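Local atomic coordinates of aminopeptidase N (Francisella tularensis subsp. tularensis, PDB entry 5DLL), a protein that probably acts as a zinc-dependent aminopeptidase of the M1 family, releasing N-terminal amino acids from peptides produced by intracellular protein breakdown. Residues A[211-216]-A[241-246]; A[221-226]-A[237-242]; A[446-451]-A[492-497]; A[476-481]-A[518-523]. All coordinates share one frame; numbering follows the deposited sequence.

Interaction 1 (A[211-216]-A[241-246]); sequences DTYITK and AVKDSM
Helix 236-253 packs alongside strand 207-214, an outermost strand of the mixed sheet in the M1 peptidase fold, and a Met-aromatic contact joins the two. The segments run nearly parallel, with their axes 9.7 Å apart. Tyr213 sets CG anti to its backbone N (chi1 178°), which sends the ring out toward the helix. Met246 slides past it in the opposite direction, laying CB over one ring face, 4.0 Å from the centroid of Tyr213. The extended thioether then runs on toward the inner end of the ring, so that Met246 SD sits obliquely, 3.8 Å from Tyr213 CD2. An unbranched, polarisable chain suits this place, because it can follow the ring while also touching Val221 and Leu223 on the next strand. The phenol tip is held too, since Tyr213 OH hydrogen-bonds Glu250 further along the same helix. One turn before Met246, Lys243 starts with CG beside its backbone N and continues fully extended, an aliphatic rod whose CE passes 3.8 Å from Thr212 O. Its length carries the ammonium to the strand, where Asp211 meets it at about a right angle. Asp211 divides its carboxylate: OD1 takes the backbone N of Thr212 at 2.6 Å, whereas OD2 forms a salt bridge with Lys243 NZ at 2.7 Å, the ammonium approaching from above the carboxylate plane.

Interaction 2 (A[221-226]-A[237-242]); sequences VSLEIY and YAMQAV
Leu223 and Ile225 project from the same face of strand 220-227 and meet helix 236-253, the first two elements of a beta-alpha-beta unit completed by strand 261-267. The short segments run roughly antiparallel (145°), and Leu223 and Ile225, two residues apart on the strand, meet successive parts of the helix. Met239 is the piece that fits between them. Its CG stands anti to the backbone N, but bends at chi2 (58°) and chi3 (86°) fold the thioether round toward the strand. The folded chain crosses Leu223 obliquely, with Met239 SD 3.7 Å from Leu223 CB and the methyl CE resting against that same carbon. Leu223 turns CG beside its own backbone N and reaches on to the helix, where CD1 meets Val242 CG1 tip to tip at 3.9 Å. Ile225 behaves as a straight probe: CG1 is beside the backbone N and the chain is extended beyond it, so CD1 points directly at the helix. That methyl ends 3.5 Å from Met239 N and 3.9 Å from Ala238 CB, a close approach to the helix backbone that the small alanine allows. On the other side of the strand Glu224 turns away and takes a hydrogen bond from Tyr226 OH at 2.9 Å. Val242 also packs on Phe262, Ile264 and Val307. With no hydrogen bond between the segments, their cohesion probably rests on dispersion and the exclusion of water, and so on complementary shape.

Interaction 3 (A[446-451]-A[492-497]); sequences SLFKRW and ALHIPV
Trp451 carries this contact, and its path begins with CB directed to one side of the partner segment. From there chi1 of -83° places CG anti to the carbonyl carbon and swings the indole back toward residues 493-495. CD1 lies above one face of the Phe448 ring, offset toward its rim. Next along the edge, NE1 donates to His494 O at 2.8 Å, a nearly straight bond (167°) that keeps the acceptor in the indole plane and fixes the rotation of the ring. CE2 faces Leu493 CB, and CZ2 touches Ile495 CD1 at 3.5 Å. At the tip comes a CH-pi contact, Leu493 CD1 sitting over the six-membered ring of Trp451, 3.7 Å from its centroid and only 9° off the normal. Tryptophan suits a buried site that needs both a broad apolar face and one N-H. The other branch of Leu493, CD2, packs on Arg450 CG at 3.6 Å. His494 crosses Phe448 at about a right angle, its CB lying at the phenylalanine ring's edge. Ile399 and Met402 of helix 390-423 also touch the indole. The arrangement is an interdomain joint: the turn and short helix at 446-451, from the peptidase side, pack against the loop leading into strand 495-502 of the Ig-like beta domain.

Interaction 4 (A[476-481]-A[518-523]); sequences TLEQTT and EQKQTY
Gln479 NE2 is gripped by two carbonyl oxygens: it hydrogen-bonds Leu493 O, and makes a weak bond to Glu518 O at 3.3 Å. To get there Gln479 accepts the crowded first torsion, with CG between the backbone N and carbonyl carbon (chi1 53°), and bends again at chi2. A glutamine amide suits this buried spot because it can offer two hydrogens to backbone carbonyls without bringing in a charge. The strands themselves are joined antiparallel. Leu477 and Gln521 form a hydrogen-bonded pair, Leu477 N giving to Gln521 O at 3.1 Å and Gln521 N returning to Leu477 O at 3.2 Å. The return bond runs nearly along the C=O axis, and Lys520 CA adds a C-H...O contact to the same oxygen. At the neighbouring non-hydrogen-bonded pair, Thr476 and Thr522 join their OG1 hydroxyls at 3.0 Å. Glu478 and Lys520 emerge on that same face, yet their charged ends, OE2 and NZ, stay 5.5 Å apart, so attraction is probably modest. On the face of Leu477, its CD1 approaches Tyr523 CE1 to 4.0 Å, at about a right angle. Tyr523 also packs on Ile514 and Leu516, and its OH bonds Glu515 O. Thr476, Glu478, Lys520 and Thr522 on one face, with Leu477 on the other and Tyr523 packing on strand 508-516 of the second sheet, fit an Ig-like beta-sandwich, here at the outermost strand 520-525.

How the interactions relate
The four contacts fall into two pairs. Interactions 1 and 2, with centres 8 Å apart, share Ala241 and Val242 on helix 236-253, and their strands are neighbours in one sheet, joined by Asp211 O to Leu223 N at 2.9 Å. They belong to the peptidase domain; Val242 has its side chain about 11 Å from that of His309, which with His313 and Glu332 binds the zinc. Interactions 3 and 4 lie 12 Å apart, centre to centre, and alternate along the chain; the bond from Gln479 NE2 to Leu493 O (2.7 Å) ties strand 472-480 to the loop of the domain joint. About 25 Å separates the nearest atoms of interactions 1 and 3, so the pairs do not touch.

Interaction 1 (A[211-216]-A[241-246])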
# COMPACT_ATOMS: atom_id res chain seq x y z
N ASP A 211 -3.52 27.61 2.10
CA ASP A 211 -2.22 27.87 2.72
C ASP A 211 -1.19 28.03 1.60
O ASP A 211 -1.57 28.03 0.42
CB ASP A 211 -1.85 26.71 3.66
CG ASP A 211 -0.85 27.11 4.73
OD1 ASP A 211 -0.11 28.11 4.56
OD2 ASP A 211 -0.79 26.41 5.76
N THR A 212 0.08 28.16 1.96
CA THR A 212 1.14 28.43 0.99
C THR A 212 2.41 27.62 1.26
O THR A 212 2.66 27.17 2.38
CB THR A 212 1.50 29.93 0.98
OG1 THR A 212 0.33 30.72 1.24
CG2 THR A 212 2.10 30.34 -0.36
N TYR A 213 3.21 27.43 0.20
CA TYR A 213 4.51 26.78 0.30
C TYR A 213 5.48 27.45 -0.68
O TYR A 213 5.19 27.55 -1.87
CB TYR A 213 4.40 25.29 -0.03
CG TYR A 213 5.74 24.58 0.01
CD1 TYR A 213 6.25 24.09 1.20
CD2 TYR A 213 6.50 24.44 -1.15
CE1 TYR A 213 7.48 23.46 1.25
CE2 TYR A 213 7.74 23.81 -1.11
CZ TYR A 213 8.22 23.33 0.09
OH TYR A 213 9.44 22.71 0.13
N ILE A 214 6.62 27.91 -0.17
CA ILE A 214 7.64 28.53 -1.02
C ILE A 214 8.59 27.47 -1.54
O ILE A 214 9.18 26.71 -0.76
CB ILE A 214 8.46 29.60 -0.25
CG1 ILE A 214 7.55 30.70 0.31
CG2 ILE A 214 9.54 30.19 -1.15
CD1 ILE A 214 7.03 31.68 -0.72
N THR A 215 8.76 27.42 -2.85
CA THR A 215 9.61 26.43 -3.48
C THR A 215 11.09 26.79 -3.39
O THR A 215 11.46 27.89 -2.97
CB THR A 215 9.22 26.21 -4.96
OG1 THR A 215 9.41 27.42 -5.71
CG2 THR A 215 7.78 25.78 -5.07
N LYS A 216 11.92 25.84 -3.79
CA LYS A 216 13.38 25.96 -3.83
C LYS A 216 13.85 27.09 -4.75
O LYS A 216 14.88 27.72 -4.48
CB LYS A 216 13.93 24.62 -4.32
CG LYS A 216 15.44 24.44 -4.40
CD LYS A 216 15.79 22.98 -4.70
CE LYS A 216 15.01 22.41 -5.89
NZ LYS A 216 15.30 20.98 -6.16
N ALA A 241 1.16 17.28 5.87
CA ALA A 241 1.71 16.18 5.06
C ALA A 241 2.07 16.63 3.64
O ALA A 241 3.00 16.10 3.05
CB ALA A 241 0.74 15.01 5.01
N VAL A 242 1.33 17.61 3.12
CA VAL A 242 1.64 18.18 1.80
C VAL A 242 2.95 18.97 1.84
O VAL A 242 3.76 18.89 0.92
CB VAL A 242 0.49 19.09 1.30
CG1 VAL A 242 0.88 19.82 0.02
CG2 VAL A 242 -0.77 18.27 1.08
N LYS A 243 3.15 19.73 2.91
CA LYS A 243 4.38 20.51 3.09
C LYS A 243 5.59 19.61 3.31
O LYS A 243 6.66 19.85 2.74
CB LYS A 243 4.23 21.48 4.26
CG LYS A 243 3.17 22.55 4.05
CD LYS A 243 3.01 23.41 5.29
CE LYS A 243 2.07 24.58 5.04
NZ LYS A 243 1.56 25.14 6.32
N ASP A 244 5.42 18.58 4.13
CA ASP A 244 6.46 17.58 4.36
C ASP A 244 6.83 16.86 3.06
O ASP A 244 8.00 16.59 2.81
CB ASP A 244 6.00 16.53 5.39
CG ASP A 244 5.58 17.14 6.73
OD1 ASP A 244 6.13 18.19 7.15
OD2 ASP A 244 4.68 16.54 7.38
N SER A 245 5.81 16.54 2.26
CA SER A 245 6.00 15.86 0.98
C SER A 245 6.78 16.71 -0.01
O SER A 245 7.73 16.24 -0.63
CB SER A 245 4.65 15.51 0.36
OG SER A 245 3.86 14.73 1.23
N MET A 246 6.35 17.96 -0.15
CA MET A 246 6.95 18.89 -1.11
C MET A 246 8.42 19.15 -0.79
O MET A 246 9.27 19.11 -1.69
CB MET A 246 6.18 20.21 -1.11
CG MET A 246 4.98 20.24 -2.05
SD MET A 246 3.98 21.73 -1.87
CE MET A 246 3.31 21.88 -3.52

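Interaction 2 (A[221-226]-A[237-242])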
# COMPACT_ATOMS: atom_id res chain seq x y z
N VAL A 221 3.46 28.81 -4.14
CA VAL A 221 2.50 27.78 -4.55
C VAL A 221 1.28 27.79 -3.62
O VAL A 221 1.42 27.58 -2.42
CB VAL A 221 3.14 26.38 -4.53
CG1 VAL A 221 2.11 25.30 -4.84
CG2 VAL A 221 4.29 26.30 -5.53
N SER A 222 0.10 28.02 -4.18
CA SER A 222 -1.13 27.99 -3.39
C SER A 222 -1.54 26.54 -3.11
O SER A 222 -1.67 25.73 -4.04
CB SER A 222 -2.25 28.74 -4.11
OG SER A 222 -3.37 28.91 -3.26
N LEU A 223 -1.72 26.22 -1.83
CA LEU A 223 -2.19 24.90 -1.41
C LEU A 223 -3.65 25.02 -0.99
O LEU A 223 -4.03 25.98 -0.31
CB LEU A 223 -1.34 24.36 -0.26
CG LEU A 223 0.18 24.33 -0.47
CD1 LEU A 223 0.87 23.65 0.70
CD2 LEU A 223 0.57 23.65 -1.77
N GLU A 224 -4.48 24.06 -1.41
CA GLU A 224 -5.92 24.15 -1.20
C GLU A 224 -6.55 22.78 -0.98
O GLU A 224 -6.71 22.01 -1.92
CB GLU A 224 -6.58 24.83 -2.41
CG GLU A 224 -5.97 26.17 -2.80
CD GLU A 224 -6.73 26.89 -3.89
OE1 GLU A 224 -7.50 26.23 -4.64
OE2 GLU A 224 -6.56 28.12 -4.01
N ILE A 225 -6.89 22.48 0.27
CA ILE A 225 -7.68 21.29 0.59
C ILE A 225 -9.16 21.67 0.63
O ILE A 225 -9.53 22.63 1.30
CB ILE A 225 -7.26 20.66 1.94
CG1 ILE A 225 -5.82 20.14 1.85
CG2 ILE A 225 -8.21 19.53 2.32
CD1 ILE A 225 -5.28 19.58 3.15
N TYR A 226 -9.98 20.92 -0.10
CA TYR A 226 -11.42 21.16 -0.18
C TYR A 226 -12.19 19.96 0.37
O TYR A 226 -11.92 18.81 0.03
CB TYR A 226 -11.84 21.39 -1.63
CG TYR A 226 -11.42 22.72 -2.21
CD1 TYR A 226 -12.19 23.86 -2.01
CD2 TYR A 226 -10.25 22.83 -2.96
CE1 TYR A 226 -11.81 25.08 -2.54
CE2 TYR A 226 -9.86 24.05 -3.49
CZ TYR A 226 -10.64 25.17 -3.28
OH TYR A 226 -10.25 26.39 -3.81
N TYR A 237 -3.95 18.20 9.52
CA TYR A 237 -2.72 17.41 9.46
C TYR A 237 -2.32 17.08 8.02
O TYR A 237 -1.13 17.06 7.69
CB TYR A 237 -2.83 16.11 10.27
CG TYR A 237 -1.52 15.37 10.30
CD1 TYR A 237 -0.47 15.82 11.10
CD2 TYR A 237 -1.30 14.25 9.51
CE1 TYR A 237 0.75 15.16 11.12
CE2 TYR A 237 -0.09 13.58 9.52
CZ TYR A 237 0.93 14.04 10.33
OH TYR A 237 2.15 13.39 10.36
N ALA A 238 -3.31 16.83 7.16
CA ALA A 238 -3.05 16.56 5.75
C ALA A 238 -2.29 17.70 5.08
O ALA A 238 -1.36 17.46 4.30
CB ALA A 238 -4.36 16.31 5.02
N MET A 239 -2.69 18.93 5.37
CA MET A 239 -1.99 20.11 4.85
C MET A 239 -0.52 20.05 5.22
O MET A 239 0.35 20.36 4.40
CB MET A 239 -2.61 21.40 5.39
CG MET A 239 -1.95 22.68 4.88
SD MET A 239 -1.96 22.84 3.08
CE MET A 239 -3.57 23.59 2.84
N GLN A 240 -0.24 19.65 6.46
CA GLN A 240 1.13 19.48 6.91
C GLN A 240 1.85 18.38 6.13
O GLN A 240 3.02 18.55 5.77
CB GLN A 240 1.18 19.18 8.42
CG GLN A 240 2.55 19.41 9.04
CD GLN A 240 3.09 20.80 8.77
OE1 GLN A 240 2.43 21.80 9.05
NE2 GLN A 240 4.29 20.87 8.20
N ALA A 241 1.16 17.28 5.87
CA ALA A 241 1.71 16.18 5.06
C ALA A 241 2.07 16.63 3.64
O ALA A 241 3.00 16.10 3.05
CB ALA A 241 0.74 15.01 5.01
N VAL A 242 1.33 17.61 3.12
CA VAL A 242 1.64 18.18 1.80
C VAL A 242 2.95 18.97 1.84
O VAL A 242 3.76 18.89 0.92
CB VAL A 242 0.49 19.09 1.30
CG1 VAL A 242 0.88 19.82 0.02
CG2 VAL A 242 -0.77 18.27 1.08

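Interaction 3 (A[446-451]-A[492-497])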
# COMPACT_ATOMS: atom_id res chain seq x y z
N SER A 446 21.80 -5.35 -18.22
CA SER A 446 21.07 -6.20 -19.16
C SER A 446 20.47 -7.42 -18.46
O SER A 446 19.33 -7.79 -18.73
CB SER A 446 21.96 -6.64 -20.33
OG SER A 446 22.10 -5.59 -21.28
N LEU A 447 21.26 -8.03 -17.57
CA LEU A 447 20.82 -9.21 -16.82
C LEU A 447 19.79 -8.84 -15.76
O LEU A 447 18.92 -9.65 -15.41
CB LEU A 447 22.02 -9.89 -16.15
CG LEU A 447 21.78 -11.32 -15.65
CD1 LEU A 447 21.74 -12.31 -16.82
CD2 LEU A 447 22.84 -11.72 -14.64
N PHE A 448 19.89 -7.63 -15.24
CA PHE A 448 18.94 -7.14 -14.25
C PHE A 448 17.53 -7.01 -14.83
O PHE A 448 16.55 -7.22 -14.11
CB PHE A 448 19.41 -5.80 -13.69
CG PHE A 448 18.57 -5.30 -12.57
CD1 PHE A 448 18.76 -5.76 -11.28
CD2 PHE A 448 17.58 -4.36 -12.80
CE1 PHE A 448 17.98 -5.30 -10.24
CE2 PHE A 448 16.79 -3.89 -11.76
CZ PHE A 448 17.00 -4.37 -10.48
N LYS A 449 17.42 -6.67 -16.11
CA LYS A 449 16.12 -6.54 -16.79
C LYS A 449 15.26 -7.80 -16.73
O LYS A 449 14.03 -7.72 -16.79
CB LYS A 449 16.31 -6.12 -18.26
CG LYS A 449 16.65 -4.65 -18.41
CD LYS A 449 17.08 -4.30 -19.82
CE LYS A 449 17.46 -2.83 -19.92
NZ LYS A 449 18.02 -2.49 -21.25
N ARG A 450 15.91 -8.95 -16.59
CA ARG A 450 15.25 -10.25 -16.43
C ARG A 450 14.31 -10.32 -15.20
O ARG A 450 13.44 -11.19 -15.15
CB ARG A 450 16.32 -11.35 -16.38
CG ARG A 450 15.82 -12.79 -16.30
CD ARG A 450 14.87 -13.15 -17.42
NE ARG A 450 14.34 -14.50 -17.26
CZ ARG A 450 13.28 -14.99 -17.91
NH1 ARG A 450 12.61 -14.23 -18.77
NH2 ARG A 450 12.89 -16.24 -17.68
N TRP A 451 14.49 -9.42 -14.23
CA TRP A 451 13.56 -9.31 -13.08
C TRP A 451 12.13 -8.95 -13.49
O TRP A 451 11.16 -9.37 -12.84
CB TRP A 451 14.06 -8.25 -12.08
CG TRP A 451 15.10 -8.74 -11.11
CD1 TRP A 451 16.44 -8.48 -11.14
CD2 TRP A 451 14.87 -9.55 -9.96
NE1 TRP A 451 17.06 -9.09 -10.08
CE2 TRP A 451 16.13 -9.76 -9.34
CE3 TRP A 451 13.74 -10.14 -9.39
CZ2 TRP A 451 16.28 -10.52 -8.18
CZ3 TRP A 451 13.89 -10.90 -8.23
CH2 TRP A 451 15.15 -11.09 -7.64
N ALA A 492 19.15 -17.35 -14.17
CA ALA A 492 19.95 -16.72 -13.13
C ALA A 492 19.79 -15.20 -13.17
O ALA A 492 20.18 -14.55 -14.14
CB ALA A 492 21.41 -17.09 -13.28
N LEU A 493 19.20 -14.64 -12.12
CA LEU A 493 18.99 -13.20 -12.00
C LEU A 493 20.21 -12.46 -11.45
O LEU A 493 21.20 -13.07 -11.04
CB LEU A 493 17.79 -12.94 -11.07
CG LEU A 493 16.48 -13.59 -11.48
CD1 LEU A 493 15.50 -13.62 -10.31
CD2 LEU A 493 15.87 -12.86 -12.67
N HIS A 494 20.12 -11.13 -11.47
CA HIS A 494 21.12 -10.25 -10.87
C HIS A 494 20.69 -9.97 -9.42
O HIS A 494 19.76 -9.20 -9.19
CB HIS A 494 21.17 -8.95 -11.67
CG HIS A 494 22.37 -8.10 -11.39
ND1 HIS A 494 22.87 -7.20 -12.31
CD2 HIS A 494 23.17 -8.00 -10.30
CE1 HIS A 494 23.92 -6.59 -11.79
NE2 HIS A 494 24.12 -7.06 -10.58
N ILE A 495 21.36 -10.61 -8.46
CA ILE A 495 21.02 -10.47 -7.04
C ILE A 495 22.08 -9.64 -6.31
O ILE A 495 23.25 -10.02 -6.31
CB ILE A 495 20.92 -11.83 -6.29
CG1 ILE A 495 20.35 -12.95 -7.16
CG2 ILE A 495 20.11 -11.68 -5.01
CD1 ILE A 495 18.91 -12.76 -7.58
N PRO A 496 21.68 -8.51 -5.70
CA PRO A 496 22.58 -7.78 -4.82
C PRO A 496 22.50 -8.31 -3.39
O PRO A 496 21.40 -8.40 -2.83
CB PRO A 496 22.06 -6.34 -4.89
CG PRO A 496 20.61 -6.49 -5.16
CD PRO A 496 20.41 -7.79 -5.90
N VAL A 497 23.65 -8.65 -2.82
CA VAL A 497 23.73 -9.16 -1.45
C VAL A 497 24.49 -8.17 -0.57
O VAL A 497 25.72 -8.16 -0.55
CB VAL A 497 24.45 -10.53 -1.40
CG1 VAL A 497 24.17 -11.22 -0.08
CG2 VAL A 497 24.02 -11.40 -2.57

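Interaction 4 (A[476-481]-A[518-523])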
# COMPACT_ATOMS: atom_id res chain seq x y z
N THR A 476 30.01 -19.42 -0.80
CA THR A 476 29.42 -19.79 -2.08
C THR A 476 27.89 -19.71 -2.00
O THR A 476 27.28 -20.10 -1.00
CB THR A 476 29.91 -21.18 -2.57
OG1 THR A 476 29.47 -21.41 -3.92
CG2 THR A 476 29.42 -22.32 -1.69
N LEU A 477 27.28 -19.18 -3.06
CA LEU A 477 25.83 -18.96 -3.11
C LEU A 477 25.26 -19.62 -4.36
O LEU A 477 25.93 -19.68 -5.39
CB LEU A 477 25.53 -17.46 -3.13
CG LEU A 477 25.97 -16.65 -1.91
CD1 LEU A 477 25.80 -15.16 -2.16
CD2 LEU A 477 25.21 -17.07 -0.66
N GLU A 478 24.03 -20.10 -4.26
CA GLU A 478 23.36 -20.77 -5.38
C GLU A 478 21.88 -20.39 -5.46
O GLU A 478 21.07 -20.82 -4.64
CB GLU A 478 23.49 -22.29 -5.27
CG GLU A 478 22.75 -23.05 -6.36
CD GLU A 478 23.16 -24.51 -6.45
OE1 GLU A 478 23.59 -25.07 -5.41
OE2 GLU A 478 23.06 -25.08 -7.55
N GLN A 479 21.54 -19.58 -6.46
CA GLN A 479 20.16 -19.16 -6.68
C GLN A 479 19.42 -20.15 -7.58
O GLN A 479 19.88 -20.48 -8.68
CB GLN A 479 20.10 -17.75 -7.28
CG GLN A 479 20.92 -17.54 -8.54
CD GLN A 479 20.31 -16.51 -9.46
OE1 GLN A 479 19.12 -16.56 -9.75
NE2 GLN A 479 21.13 -15.57 -9.91
N THR A 480 18.28 -20.62 -7.09
CA THR A 480 17.43 -21.55 -7.83
C THR A 480 15.98 -21.12 -7.64
O THR A 480 15.53 -20.87 -6.51
CB THR A 480 17.66 -23.03 -7.39
OG1 THR A 480 16.67 -23.87 -7.99
CG2 THR A 480 17.60 -23.19 -5.86
N THR A 481 15.25 -21.02 -8.74
CA THR A 481 13.85 -20.58 -8.71
C THR A 481 13.00 -21.59 -9.50
O THR A 481 13.25 -21.85 -10.68
CB THR A 481 13.70 -19.13 -9.23
OG1 THR A 481 12.31 -18.83 -9.45
CG2 THR A 481 14.49 -18.91 -10.52
N GLU A 518 24.85 -15.19 -11.50
CA GLU A 518 25.15 -16.53 -12.01
C GLU A 518 24.38 -17.57 -11.21
O GLU A 518 23.92 -17.29 -10.10
CB GLU A 518 26.67 -16.77 -11.89
CG GLU A 518 27.22 -17.88 -12.76
CD GLU A 518 28.74 -17.96 -12.71
OE1 GLU A 518 29.40 -16.89 -12.73
OE2 GLU A 518 29.28 -19.08 -12.65
N GLN A 519 24.22 -18.76 -11.78
CA GLN A 519 23.56 -19.88 -11.10
C GLN A 519 24.29 -20.24 -9.80
O GLN A 519 23.65 -20.49 -8.76
CB GLN A 519 23.48 -21.10 -12.04
CG GLN A 519 22.95 -22.39 -11.41
CD GLN A 519 21.56 -22.23 -10.81
OE1 GLN A 519 20.74 -21.46 -11.31
NE2 GLN A 519 21.30 -22.97 -9.74
N LYS A 520 25.62 -20.28 -9.86
CA LYS A 520 26.46 -20.53 -8.69
C LYS A 520 27.72 -19.66 -8.78
O LYS A 520 28.27 -19.47 -9.86
CB LYS A 520 26.81 -22.02 -8.59
CG LYS A 520 27.74 -22.39 -7.44
CD LYS A 520 27.32 -23.69 -6.75
CE LYS A 520 27.23 -24.89 -7.69
NZ LYS A 520 28.48 -25.14 -8.45
N GLN A 521 28.16 -19.13 -7.64
CA GLN A 521 29.31 -18.23 -7.58
C GLN A 521 29.90 -18.17 -6.17
O GLN A 521 29.18 -17.93 -5.20
CB GLN A 521 28.90 -16.83 -8.04
CG GLN A 521 30.06 -15.91 -8.39
CD GLN A 521 29.61 -14.57 -8.95
OE1 GLN A 521 28.55 -14.46 -9.57
NE2 GLN A 521 30.42 -13.54 -8.73
N THR A 522 31.21 -18.39 -6.06
CA THR A 522 31.91 -18.35 -4.78
C THR A 522 32.66 -17.02 -4.63
O THR A 522 33.10 -16.44 -5.63
CB THR A 522 32.90 -19.53 -4.64
OG1 THR A 522 32.21 -20.77 -4.85
CG2 THR A 522 33.55 -19.57 -3.26
N TYR A 523 32.77 -16.54 -3.39
CA TYR A 523 33.41 -15.26 -3.08
C TYR A 523 34.46 -15.45 -1.99
O TYR A 523 34.15 -15.97 -0.91
CB TYR A 523 32.37 -14.24 -2.63
CG TYR A 523 31.21 -14.11 -3.60
CD1 TYR A 523 30.11 -14.95 -3.50
CD2 TYR A 523 31.24 -13.18 -4.64
CE1 TYR A 523 29.06 -14.86 -4.39
CE2 TYR A 523 30.19 -13.08 -5.53
CZ TYR A 523 29.10 -13.92 -5.40
OH TYR A 523 28.06 -13.84 -6.28